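Local coordinates for adhesion and penetration protein autotransporter (PDB 3SYJ), which promotes adherence to and invasion of host cells by directly binding a host cell structure, and is probably also a serine protease, at residues 12-17 against 595-600; 5-10 against 29-34; 16-21 against 49-54; 152-157 against 176-181. All coordinates share one frame; numbering follows the deposited sequence.

Contact 1: residues 12-17 against 595-600; sequences YRDFAE and PHAYNH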
loop_
_atom_site.group_PDB
_atom_site.type_symbol
_atom_site.label_atom_id
_atom_site.label_comp_id
_atom_site.label_asym_id
_atom_site.label_seq_id
_atom_site.Cartn_x
_atom_site.Cartn_y
_atom_site.Cartn_z
ATOM N N TYR A 12 32.315 39.717 26.680
ATOM C CA TYR A 12 32.777 40.978 26.146
ATOM C C TYR A 12 33.472 40.811 24.801
ATOM O O TYR A 12 33.472 41.716 23.972
ATOM C CB TYR A 12 33.735 41.610 27.143
ATOM C CG TYR A 12 33.141 41.868 28.508
ATOM C CD1 TYR A 12 32.413 43.028 28.767
ATOM C CD2 TYR A 12 33.320 40.963 29.544
ATOM C CE1 TYR A 12 31.879 43.275 30.025
ATOM C CE2 TYR A 12 32.794 41.200 30.803
ATOM C CZ TYR A 12 32.074 42.356 31.039
ATOM O OH TYR A 12 31.554 42.583 32.295
ATOM N N ARG A 13 34.099 39.663 24.596
ATOM C CA ARG A 13 34.766 39.404 23.330
ATOM C C ARG A 13 33.726 39.098 22.255
ATOM O O ARG A 13 33.773 39.663 21.169
ATOM C CB ARG A 13 35.760 38.252 23.464
ATOM C CG ARG A 13 36.977 38.556 24.335
ATOM C CD ARG A 13 37.842 39.662 23.759
ATOM N NE ARG A 13 37.878 39.610 22.303
ATOM C CZ ARG A 13 38.589 38.736 21.605
ATOM N NH1 ARG A 13 39.323 37.855 22.261
ATOM N NH2 ARG A 13 38.560 38.731 20.274
ATOM N N ASP A 14 32.783 38.213 22.568
ATOM C CA ASP A 14 31.727 37.851 21.623
ATOM C C ASP A 14 30.913 39.082 21.229
ATOM O O ASP A 14 30.571 39.270 20.056
ATOM C CB ASP A 14 30.814 36.766 22.207
ATOM C CG ASP A 14 31.446 35.373 22.159
ATOM O OD1 ASP A 14 32.526 35.232 21.539
ATOM O OD2 ASP A 14 30.865 34.424 22.739
ATOM N N PHE A 15 30.615 39.916 22.220
ATOM C CA PHE A 15 29.863 41.153 22.019
ATOM C C PHE A 15 30.517 41.983 20.910
ATOM O O PHE A 15 29.849 42.403 19.967
ATOM C CB PHE A 15 29.803 41.956 23.331
ATOM C CG PHE A 15 28.612 42.873 23.443
ATOM C CD1 PHE A 15 27.412 42.413 23.964
ATOM C CD2 PHE A 15 28.696 44.200 23.041
ATOM C CE1 PHE A 15 26.316 43.253 24.078
ATOM C CE2 PHE A 15 27.603 45.047 23.152
ATOM C CZ PHE A 15 26.412 44.575 23.674
ATOM N N ALA A 16 31.831 42.186 21.014
ATOM C CA ALA A 16 32.548 43.039 20.066
ATOM C C ALA A 16 32.614 42.434 18.663
ATOM O O ALA A 16 32.596 43.159 17.668
ATOM C CB ALA A 16 33.939 43.335 20.571
ATOM N N GLU A 17 32.697 41.108 18.593
ATOM C CA GLU A 17 32.833 40.417 17.313
ATOM C C GLU A 17 31.482 39.975 16.743
ATOM O O GLU A 17 31.440 39.316 15.708
ATOM C CB GLU A 17 33.758 39.191 17.443
ATOM C CG GLU A 17 35.112 39.442 18.134
ATOM C CD GLU A 17 36.036 40.379 17.358
ATOM O OE1 GLU A 17 35.838 40.569 16.135
ATOM O OE2 GLU A 17 36.977 40.921 17.979
ATOM N N PRO A 595 30.366 30.253 16.271
ATOM C CA PRO A 595 31.568 31.094 16.346
ATOM C C PRO A 595 31.744 31.745 17.717
ATOM O O PRO A 595 30.759 32.142 18.334
ATOM C CB PRO A 595 31.292 32.181 15.303
ATOM C CG PRO A 595 30.313 31.577 14.363
ATOM C CD PRO A 595 29.460 30.669 15.184
ATOM N N HIS A 596 32.986 31.865 18.178
ATOM C CA HIS A 596 33.280 32.619 19.396
ATOM C C HIS A 596 34.542 33.450 19.198
ATOM O O HIS A 596 35.464 33.034 18.497
ATOM C CB HIS A 596 33.449 31.687 20.603
ATOM C CG HIS A 596 32.167 31.099 21.110
ATOM N ND1 HIS A 596 31.215 31.846 21.770
ATOM C CD2 HIS A 596 31.687 29.834 21.064
ATOM C CE1 HIS A 596 30.200 31.068 22.100
ATOM N NE2 HIS A 596 30.460 29.842 21.683
ATOM N N ALA A 597 34.589 34.622 19.821
ATOM C CA ALA A 597 35.757 35.491 19.715
ATOM C C ALA A 597 37.039 34.784 20.158
ATOM O O ALA A 597 37.070 34.105 21.196
ATOM C CB ALA A 597 35.544 36.751 20.510
ATOM N N TYR A 598 38.088 34.953 19.357
ATOM C CA TYR A 598 39.396 34.337 19.571
ATOM C C TYR A 598 40.021 34.821 20.884
ATOM O O TYR A 598 39.887 35.985 21.238
ATOM C CB TYR A 598 40.298 34.716 18.393
ATOM C CG TYR A 598 41.696 34.112 18.366
ATOM C CD1 TYR A 598 41.932 32.893 17.747
ATOM C CD2 TYR A 598 42.781 34.782 18.926
ATOM C CE1 TYR A 598 43.202 32.338 17.695
ATOM C CE2 TYR A 598 44.065 34.238 18.884
ATOM C CZ TYR A 598 44.267 33.012 18.262
ATOM O OH TYR A 598 45.527 32.452 18.204
ATOM N N ASN A 599 40.714 33.936 21.596
ATOM C CA ASN A 599 41.345 34.308 22.863
ATOM C C ASN A 599 42.798 34.729 22.694
ATOM O O ASN A 599 43.680 33.889 22.511
ATOM C CB ASN A 599 41.248 33.167 23.879
ATOM C CG ASN A 599 41.985 33.478 25.180
ATOM O OD1 ASN A 599 42.245 34.639 25.499
ATOM N ND2 ASN A 599 42.327 32.440 25.927
ATOM N N HIS A 600 43.040 36.036 22.766
ATOM C CA HIS A 600 44.382 36.582 22.591
ATOM C C HIS A 600 45.203 36.597 23.886
ATOM O O HIS A 600 46.355 37.022 23.873
ATOM C CB HIS A 600 44.322 38.013 22.052
ATOM C CG HIS A 600 43.768 38.129 20.666
ATOM N ND1 HIS A 600 44.564 38.080 19.540
ATOM C CD2 HIS A 600 42.502 38.323 20.224
ATOM C CE1 HIS A 600 43.809 38.220 18.465
ATOM N NE2 HIS A 600 42.555 38.370 18.851
HETATM O O HOH W 1 39.905 36.424 25.224
#

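Contact 2: residues 5-10 against 29-34; sequences FGIDYQ and IKVYNK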
loop_
_atom_site.group_PDB
_atom_site.type_symbol
_atom_site.label_atom_id
_atom_site.label_comp_id
_atom_site.label_asym_id
_atom_site.label_seq_id
_atom_site.Cartn_x
_atom_site.Cartn_y
_atom_site.Cartn_z
ATOM N N PHE A 5 35.665 41.029 36.062
ATOM C CA PHE A 5 36.199 39.679 36.207
ATOM C C PHE A 5 35.184 38.699 36.803
ATOM O O PHE A 5 35.371 37.482 36.733
ATOM C CB PHE A 5 37.484 39.694 37.047
ATOM C CG PHE A 5 38.171 38.356 37.133
ATOM C CD1 PHE A 5 38.765 37.799 36.013
ATOM C CD2 PHE A 5 38.219 37.657 38.332
ATOM C CE1 PHE A 5 39.398 36.568 36.080
ATOM C CE2 PHE A 5 38.852 36.427 38.410
ATOM C CZ PHE A 5 39.443 35.881 37.282
ATOM N N GLY A 6 34.106 39.230 37.370
ATOM C CA GLY A 6 33.027 38.400 37.881
ATOM C C GLY A 6 32.150 37.792 36.794
ATOM O O GLY A 6 31.284 36.956 37.073
ATOM N N ILE A 7 32.375 38.223 35.554
ATOM C CA ILE A 7 31.654 37.705 34.393
ATOM C C ILE A 7 32.667 37.199 33.363
ATOM O O ILE A 7 33.711 37.831 33.160
ATOM C CB ILE A 7 30.764 38.800 33.774
ATOM C CG1 ILE A 7 29.576 39.095 34.689
ATOM C CG2 ILE A 7 30.278 38.405 32.383
ATOM C CD1 ILE A 7 28.861 40.377 34.349
ATOM N N ASP A 8 32.376 36.053 32.740
ATOM C CA ASP A 8 33.260 35.476 31.723
ATOM C C ASP A 8 33.709 36.537 30.740
ATOM O O ASP A 8 32.889 37.287 30.211
ATOM C CB ASP A 8 32.555 34.377 30.935
ATOM C CG ASP A 8 32.387 33.107 31.728
ATOM O OD1 ASP A 8 33.118 32.915 32.720
ATOM O OD2 ASP A 8 31.522 32.294 31.355
ATOM N N TYR A 9 35.012 36.596 30.498
ATOM C CA TYR A 9 35.571 37.544 29.545
ATOM C C TYR A 9 34.968 37.296 28.171
ATOM O O TYR A 9 34.827 38.222 27.379
ATOM C CB TYR A 9 37.090 37.394 29.476
ATOM C CG TYR A 9 37.830 38.624 28.997
ATOM C CD1 TYR A 9 37.551 39.883 29.515
ATOM C CD2 TYR A 9 38.836 38.520 28.052
ATOM C CE1 TYR A 9 38.251 41.011 29.085
ATOM C CE2 TYR A 9 39.537 39.634 27.617
ATOM C CZ TYR A 9 39.244 40.870 28.132
ATOM O OH TYR A 9 39.949 41.957 27.683
ATOM N N GLN A 10 34.599 36.045 27.898
ATOM C CA GLN A 10 34.054 35.686 26.591
ATOM C C GLN A 10 32.869 36.558 26.176
ATOM O O GLN A 10 32.728 36.887 24.995
ATOM C CB GLN A 10 33.674 34.209 26.529
ATOM C CG GLN A 10 33.520 33.695 25.101
ATOM C CD GLN A 10 34.837 33.705 24.322
ATOM O OE1 GLN A 10 35.885 33.330 24.849
ATOM N NE2 GLN A 10 34.780 34.124 23.059
ATOM N N ILE A 29 19.495 38.362 25.199
ATOM C CA ILE A 29 20.595 37.467 25.540
ATOM C C ILE A 29 20.814 37.467 27.049
ATOM O O ILE A 29 21.124 38.496 27.651
ATOM C CB ILE A 29 21.910 37.836 24.816
ATOM C CG1 ILE A 29 21.725 37.791 23.298
ATOM C CG2 ILE A 29 23.032 36.891 25.213
ATOM C CD1 ILE A 29 21.433 39.139 22.681
ATOM N N LYS A 30 20.626 36.308 27.659
ATOM C CA LYS A 30 20.846 36.172 29.088
ATOM C C LYS A 30 22.338 36.189 29.393
ATOM O O LYS A 30 23.129 35.553 28.699
ATOM C CB LYS A 30 20.199 34.890 29.603
ATOM C CG LYS A 30 18.673 34.952 29.625
ATOM C CD LYS A 30 18.081 33.567 29.843
ATOM C CE LYS A 30 16.559 33.581 29.762
ATOM N NZ LYS A 30 15.960 34.427 30.829
ATOM N N VAL A 31 22.716 36.938 30.422
ATOM C CA VAL A 31 24.106 37.037 30.835
ATOM C C VAL A 31 24.254 36.562 32.276
ATOM O O VAL A 31 23.691 37.163 33.192
ATOM C CB VAL A 31 24.604 38.484 30.719
ATOM C CG1 VAL A 31 26.011 38.608 31.285
ATOM C CG2 VAL A 31 24.551 38.935 29.269
ATOM N N TYR A 32 24.999 35.477 32.468
ATOM C CA TYR A 32 25.200 34.898 33.796
ATOM C C TYR A 32 26.587 35.246 34.322
ATOM O O TYR A 32 27.515 35.416 33.540
ATOM C CB TYR A 32 25.022 33.377 33.749
ATOM C CG TYR A 32 23.667 32.952 33.238
ATOM C CD1 TYR A 32 22.586 32.822 34.102
ATOM C CD2 TYR A 32 23.461 32.703 31.888
ATOM C CE1 TYR A 32 21.339 32.450 33.636
ATOM C CE2 TYR A 32 22.222 32.327 31.411
ATOM C CZ TYR A 32 21.164 32.202 32.286
ATOM O OH TYR A 32 19.930 31.827 31.810
ATOM N N ASN A 33 26.728 35.371 35.641
ATOM C CA ASN A 33 28.048 35.575 36.230
ATOM C C ASN A 33 28.787 34.253 36.433
ATOM O O ASN A 33 28.281 33.183 36.082
ATOM C CB ASN A 33 27.986 36.391 37.526
ATOM C CG ASN A 33 27.193 35.699 38.639
ATOM O OD1 ASN A 33 27.026 34.478 38.654
ATOM N ND2 ASN A 33 26.703 36.493 39.578
ATOM N N LYS A 34 29.995 34.322 36.984
ATOM C CA LYS A 34 30.793 33.116 37.130
ATOM C C LYS A 34 30.177 32.161 38.148
ATOM O O LYS A 34 30.537 30.987 38.204
ATOM C CB LYS A 34 32.250 33.458 37.456
ATOM C CG LYS A 34 32.954 34.136 36.281
ATOM C CD LYS A 34 34.447 34.319 36.497
ATOM C CE LYS A 34 35.107 34.818 35.214
ATOM N NZ LYS A 34 36.452 35.426 35.424
HETATM O O HOH W 2 36.402 37.621 33.250
HETATM O O HOH W 3 30.107 34.470 33.484
#

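Contact 3: residues 16-21 against 49-54; sequences AENKGK and IDFSVV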
loop_
_atom_site.group_PDB
_atom_site.type_symbol
_atom_site.label_atom_id
_atom_site.label_comp_id
_atom_site.label_asym_id
_atom_site.label_seq_id
_atom_site.Cartn_x
_atom_site.Cartn_y
_atom_site.Cartn_z
ATOM N N ALA A 16 31.831 42.186 21.014
ATOM C CA ALA A 16 32.548 43.039 20.066
ATOM C C ALA A 16 32.614 42.434 18.663
ATOM O O ALA A 16 32.596 43.159 17.668
ATOM C CB ALA A 16 33.939 43.335 20.571
ATOM N N GLU A 17 32.697 41.108 18.593
ATOM C CA GLU A 17 32.833 40.417 17.313
ATOM C C GLU A 17 31.482 39.975 16.743
ATOM O O GLU A 17 31.440 39.316 15.708
ATOM C CB GLU A 17 33.758 39.191 17.443
ATOM C CG GLU A 17 35.112 39.442 18.134
ATOM C CD GLU A 17 36.036 40.379 17.358
ATOM O OE1 GLU A 17 35.838 40.569 16.135
ATOM O OE2 GLU A 17 36.977 40.921 17.979
ATOM N N ASN A 18 30.385 40.329 17.411
ATOM C CA ASN A 18 29.069 39.817 17.026
ATOM C C ASN A 18 29.090 38.294 16.917
ATOM O O ASN A 18 28.574 37.728 15.954
ATOM C CB ASN A 18 28.589 40.426 15.694
ATOM C CG ASN A 18 28.065 41.853 15.849
ATOM O OD1 ASN A 18 28.616 42.788 15.270
ATOM N ND2 ASN A 18 27.007 42.025 16.638
ATOM N N LYS A 19 29.700 37.637 17.899
ATOM C CA LYS A 19 29.757 36.181 17.931
ATOM C C LYS A 19 29.019 35.642 19.146
ATOM O O LYS A 19 28.311 36.378 19.827
ATOM C CB LYS A 19 31.203 35.689 17.894
ATOM C CG LYS A 19 31.884 36.052 16.594
ATOM C CD LYS A 19 33.339 35.640 16.556
ATOM C CE LYS A 19 33.886 35.819 15.153
ATOM N NZ LYS A 19 35.265 35.294 15.027
ATOM N N GLY A 20 29.178 34.353 19.414
ATOM C CA GLY A 20 28.339 33.699 20.397
ATOM C C GLY A 20 26.883 34.038 20.127
ATOM O O GLY A 20 26.399 33.932 18.999
ATOM N N LYS A 21 26.182 34.465 21.163
ATOM C CA LYS A 21 24.768 34.758 21.031
ATOM C C LYS A 21 24.547 36.172 20.522
ATOM O O LYS A 21 23.416 36.564 20.237
ATOM C CB LYS A 21 24.051 34.530 22.362
ATOM C CG LYS A 21 23.575 33.099 22.516
ATOM C CD LYS A 21 23.460 32.671 23.960
ATOM C CE LYS A 21 22.887 31.266 24.045
ATOM N NZ LYS A 21 23.336 30.578 25.291
ATOM N N ILE A 49 23.333 45.456 17.831
ATOM C CA ILE A 49 24.013 46.339 16.889
ATOM C C ILE A 49 24.905 45.562 15.900
ATOM O O ILE A 49 25.412 44.489 16.211
ATOM C CB ILE A 49 24.860 47.375 17.677
ATOM C CG1 ILE A 49 25.352 48.508 16.781
ATOM C CG2 ILE A 49 26.029 46.700 18.389
ATOM C CD1 ILE A 49 26.074 49.604 17.542
ATOM N N ASP A 50 25.089 46.100 14.701
ATOM C CA ASP A 50 26.001 45.500 13.740
ATOM C C ASP A 50 27.313 46.247 13.884
ATOM O O ASP A 50 27.423 47.394 13.451
ATOM C CB ASP A 50 25.449 45.659 12.323
ATOM C CG ASP A 50 26.286 44.934 11.261
ATOM O OD1 ASP A 50 27.498 44.699 11.464
ATOM O OD2 ASP A 50 25.718 44.612 10.194
ATOM N N PHE A 51 28.299 45.613 14.512
ATOM C CA PHE A 51 29.575 46.275 14.782
ATOM C C PHE A 51 30.512 46.282 13.557
ATOM O O PHE A 51 31.634 46.791 13.626
ATOM C CB PHE A 51 30.285 45.635 15.985
ATOM C CG PHE A 51 29.866 46.197 17.332
ATOM C CD1 PHE A 51 29.794 47.575 17.547
ATOM C CD2 PHE A 51 29.602 45.341 18.396
ATOM C CE1 PHE A 51 29.443 48.088 18.785
ATOM C CE2 PHE A 51 29.252 45.848 19.646
ATOM C CZ PHE A 51 29.162 47.224 19.839
ATOM N N SER A 52 30.065 45.728 12.434
ATOM C CA SER A 52 30.912 45.691 11.240
ATOM C C SER A 52 31.305 47.096 10.735
ATOM O O SER A 52 32.263 47.242 9.981
ATOM C CB SER A 52 30.264 44.857 10.127
ATOM O OG SER A 52 29.188 45.549 9.518
ATOM N N VAL A 53 30.583 48.122 11.179
ATOM C CA VAL A 53 30.897 49.504 10.799
ATOM C C VAL A 53 32.084 50.071 11.581
ATOM O O VAL A 53 32.573 51.169 11.288
ATOM C CB VAL A 53 29.694 50.439 11.018
ATOM C CG1 VAL A 53 28.468 49.888 10.316
ATOM C CG2 VAL A 53 29.431 50.620 12.508
ATOM N N VAL A 54 32.535 49.324 12.584
ATOM C CA VAL A 54 33.698 49.715 13.374
ATOM C C VAL A 54 34.980 49.120 12.799
ATOM O O VAL A 54 35.036 47.927 12.473
ATOM C CB VAL A 54 33.558 49.269 14.844
ATOM C CG1 VAL A 54 34.824 49.613 15.633
ATOM C CG2 VAL A 54 32.323 49.904 15.470
#

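Contact 4: residues 152-157 against 176-181; sequences VRIGSG and HYLTAG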
loop_
_atom_site.group_PDB
_atom_site.type_symbol
_atom_site.label_atom_id
_atom_site.label_comp_id
_atom_site.label_asym_id
_atom_site.label_seq_id
_atom_site.Cartn_x
_atom_site.Cartn_y
_atom_site.Cartn_z
ATOM N N VAL A 152 25.706 51.371 23.544
ATOM C CA VAL A 152 26.880 50.493 23.581
ATOM C C VAL A 152 28.163 51.199 23.124
ATOM O O VAL A 152 28.107 52.255 22.490
ATOM C CB VAL A 152 26.679 49.236 22.711
ATOM C CG1 VAL A 152 25.450 48.465 23.152
ATOM C CG2 VAL A 152 26.558 49.623 21.250
ATOM N N ARG A 153 29.314 50.617 23.458
ATOM C CA ARG A 153 30.609 51.118 22.990
ATOM C C ARG A 153 31.557 49.958 22.697
ATOM O O ARG A 153 31.293 48.809 23.055
ATOM C CB ARG A 153 31.253 52.090 23.996
ATOM C CG ARG A 153 31.794 51.439 25.281
ATOM C CD ARG A 153 32.876 52.305 25.949
ATOM N NE ARG A 153 34.041 52.457 25.074
ATOM C CZ ARG A 153 35.076 51.619 25.033
ATOM N NH1 ARG A 153 35.122 50.565 25.845
ATOM N NH2 ARG A 153 36.080 51.840 24.186
ATOM N N ILE A 154 32.669 50.257 22.047
ATOM C CA ILE A 154 33.565 49.207 21.612
ATOM C C ILE A 154 34.921 49.826 21.352
ATOM O O ILE A 154 35.006 50.954 20.867
ATOM C CB ILE A 154 33.027 48.538 20.329
ATOM C CG1 ILE A 154 33.999 47.456 19.833
ATOM C CG2 ILE A 154 32.769 49.592 19.254
ATOM C CD1 ILE A 154 33.498 46.661 18.640
ATOM N N GLY A 155 35.987 49.103 21.674
ATOM C CA GLY A 155 37.327 49.628 21.459
ATOM C C GLY A 155 38.439 48.620 21.678
ATOM O O GLY A 155 38.196 47.488 22.096
ATOM N N SER A 156 39.672 49.030 21.399
ATOM C CA SER A 156 40.804 48.137 21.577
ATOM C C SER A 156 41.862 48.712 22.517
ATOM O O SER A 156 43.003 48.263 22.524
ATOM C CB SER A 156 41.426 47.799 20.225
ATOM O OG SER A 156 42.057 48.935 19.663
ATOM N N GLY A 157 41.484 49.706 23.309
ATOM C CA GLY A 157 42.411 50.283 24.266
ATOM C C GLY A 157 42.904 49.281 25.301
ATOM O O GLY A 157 42.378 48.175 25.405
ATOM N N HIS A 176 45.429 45.433 20.587
ATOM C CA HIS A 176 45.634 44.003 20.375
ATOM C C HIS A 176 44.345 43.354 19.895
ATOM O O HIS A 176 44.361 42.529 18.992
ATOM C CB HIS A 176 46.088 43.311 21.661
ATOM C CG HIS A 176 47.525 43.544 22.010
ATOM N ND1 HIS A 176 48.367 42.527 22.410
ATOM C CD2 HIS A 176 48.266 44.678 22.036
ATOM C CE1 HIS A 176 49.565 43.023 22.662
ATOM N NE2 HIS A 176 49.530 44.326 22.441
ATOM N N TYR A 177 43.229 43.713 20.524
ATOM C CA TYR A 177 41.925 43.186 20.142
ATOM C C TYR A 177 40.778 44.067 20.654
ATOM O O TYR A 177 40.988 45.016 21.420
ATOM C CB TYR A 177 41.755 41.740 20.627
ATOM C CG TYR A 177 41.933 41.588 22.128
ATOM C CD1 TYR A 177 40.887 41.861 23.000
ATOM C CD2 TYR A 177 43.150 41.196 22.663
ATOM C CE1 TYR A 177 41.048 41.743 24.371
ATOM C CE2 TYR A 177 43.323 41.073 24.016
ATOM C CZ TYR A 177 42.270 41.348 24.868
ATOM O OH TYR A 177 42.459 41.225 26.222
ATOM N N LEU A 178 39.564 43.747 20.213
ATOM C CA LEU A 178 38.389 44.531 20.565
ATOM C C LEU A 178 37.675 43.957 21.778
ATOM O O LEU A 178 37.586 42.742 21.934
ATOM C CB LEU A 178 37.413 44.564 19.388
ATOM C CG LEU A 178 37.906 45.240 18.107
ATOM C CD1 LEU A 178 37.019 44.838 16.955
ATOM C CD2 LEU A 178 37.954 46.758 18.261
ATOM N N THR A 179 37.170 44.835 22.637
ATOM C CA THR A 179 36.219 44.436 23.669
ATOM C C THR A 179 35.067 45.413 23.614
ATOM O O THR A 179 35.232 46.538 23.144
ATOM C CB THR A 179 36.815 44.462 25.089
ATOM O OG1 THR A 179 37.342 45.765 25.373
ATOM C CG2 THR A 179 37.914 43.428 25.224
ATOM N N ALA A 180 33.902 44.995 24.098
ATOM C CA ALA A 180 32.709 45.816 23.972
ATOM C C ALA A 180 31.629 45.392 24.961
ATOM O O ALA A 180 31.749 44.370 25.623
ATOM C CB ALA A 180 32.178 45.751 22.546
ATOM N N GLY A 181 30.568 46.184 25.053
ATOM C CA GLY A 181 29.432 45.861 25.906
ATOM C C GLY A 181 28.511 47.059 25.862
ATOM O O GLY A 181 28.738 47.961 25.061
HETATM O O HOH W 4 37.352 48.858 25.160
HETATM O O HOH W 5 43.748 45.715 22.899
#

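Contact 1: residues 12-17 against 595-600
Where the N-terminal helix 9-17 of the protease region meets the loop 595-600 of the beta-solenoid, Asp-14 grips the loop with both carboxylate oxygens. OD1 accepts the backbone N of Ala-597 at 2.8 Å, a nearly straight bond (170° at the hydrogen), while OD2 takes ND1 of His-596, also at 2.8 Å. The second bond enters on the syn side of the carboxylate, 25° out of its plane, yet lies within 3° of the imidazole plane, which fixes the turn of the ring. NE2 of the same ring is bound by Asp-621, so the histidine is held from two sides by carboxylates, and this would favour its charged form. Beside this pair, CB of Ala-597 meets CB of Arg-13 at 3.3 Å. CG of Glu-17, one turn on from Arg-13, touches the same methyl at 3.6 Å. Glu-17 OE2 meets Arg-13 NH2 in a long, weak salt bridge (3.5 Å); the stronger partner of Glu-17 is Arg-56, on OE1. The polar core of this interdomain junction is thus a His-carboxylate pair joining the protease region to the solenoid stem of the passenger domain.

Contact 2: residues 5-10 against 29-34
With CG of Phe-5 anti to the backbone N (chi1 -174°), and with the Lys-34 chain extended beyond CG, the ammonium of Lys-34 is carried over one face of the Phe-5 ring. NZ lies 3.4 Å from the ring centroid and 20° off the ring normal, which meets the criteria for a cation-pi contact; the two side chains cross at about a right angle. NZ stands 3.2 Å from CE1 of Phe-5, so it is displaced toward that part of the rim. The same nitrogen donates to the carbonyl O of Phe-5 at 2.7 Å, lying in the carbonyl plane, and to a water that also lies within bonding distance of Ile-7 O. A salt bridge to Glu-609 of helix 603-609 adds a charged partner, and ties this corner of the protease region to a helix of the solenoid part. Structurally, the contact joins the turn leading into helix 9-17 to the end of strand 29-32, one half of a two-stranded antiparallel hairpin with strand 38-42. Just beyond that strand, the backbone N of Lys-34 donates to Gly-6 O at 2.9 Å, tilted 22° from the carbonyl plane. A further water bridges Asp-8 N and Tyr-32 O. Ile-7 adds apolar packing, its CG2 lying 4.4 Å from CG1 of Val-31. Asp-8 OD1 rests against CE of Lys-34 at 3.7 Å but stays 5.0 Å from NZ, where its negative charge would still favour the ammonium.

Contact 3: residues 16-21 against 49-54
The chain leaves helix 9-17 through a Schellman motif in which Asn-18 takes positive phi (52°), and its CA comes within 6.9 Å of that of Phe-51 in the irregular loop 49-54. The Asn-18 side chain points into the loop and uses both ends of its amide. OD1 accepts the backbone N of Phe-51 at 2.9 Å, in the plane of the amide carbonyl and on a lone pair. ND2 donates to Ile-49 O at 3.0 Å, approaching nearly along the C=O axis of that peptide, although the acceptor is tilted 19° from the Asn-18 amide plane; ND2 also serves Phe-22 O. CB of Phe-51 follows at 3.4 Å from OD1, and its CD2 reaches Ala-16 O at 3.8 Å, the ring plane turned 38° from the amide. CG2 of Ile-49 sits over the ring centre, 3.4 Å above one face. The ring also packs on Val-152 and Ile-154 of strand 151-155 and on Ala-180 of strand 179-182, so helix end and loop meet over the protease sheet. Within the loop, Asp-50 OD1 accepts Ser-52 N at 2.9 Å, forming an Asx turn, and Ser-52 OG at 2.7 Å; Arg-476 pairs with OD2. The Asn-18 amide pairs with the loop backbone much as a peptide group would, through one acceptor and one donor. This restricts amide rotation and satisfies Phe-51 N and Ile-49 O without formal charge.

Contact 4: residues 152-157 against 176-181
Ile-154 and Ala-180 face each other across two antiparallel strands, as a non-hydrogen-bonded pair with both side chains on one face of the sheet and CB of Ile-154 at 3.7 Å from CB of Ala-180. CG1 of Ile-154 is anti to its backbone N (chi1 178°), and its CD1 lies 4.3 Å from CD1 of Leu-178, which extends the apolar row past the end of the strand. Ala-16 and Phe-15 of helix 9-17 pack on Ala-180, while Phe-223 of strand 221-226 meets Ile-154. The other face carries Arg-153 and Thr-179. A water accepts from Arg-153 NH1 at 2.9 Å, in the guanidinium plane, and donates to Thr-179 OG1, whose further partner is Gln-159. NH2 of Arg-153 instead forms a salt bridge with Asp-217 and a hydrogen bond with Ser-220, residues next to and near Ser-218, the active-site serine inferred by similarity. The short strand axes run 4.9 Å apart at 176°, and the pairing belongs to the antiparallel sheet of the protease region, whose family falls in the PA clan of chymotrypsin-like, beta-barrel proteases. Gly-155 and Thr-179 form a hydrogen-bonded pair, Thr-179 N reaching Gly-155 O at 2.9 Å. The Arg-153 and Gly-181 pair is looser, its return bond from Gly-181 N being weak. Beyond the strand, CB of Ser-156 packs against Tyr-177 O at 3.1 Å.

How the contacts relate
From the N terminus, residues 5-10 lead into helix 9-17, which supplies a segment to contacts 1, 2 and 3. Contact 2 closes the short loop to residues 29-34, and contact 3, opening inside that loop, closes later at 49-54, so the two cross. Contact 4 follows in series as a local strand pairing at 152-157 and 176-181. Contact 1 starts from the same stretch as contact 3 but closes only at 595-600; it crosses contact 2 and encloses contact 4. Gln-10 NE2 to Ala-597 O (3.0 Å) couples contacts 1 and 2, while Ala-16 CB against Ala-180 CB (3.6 Å) joins contacts 3 and 4. Helix 9-17 thus links protease sheet, hairpin and solenoid.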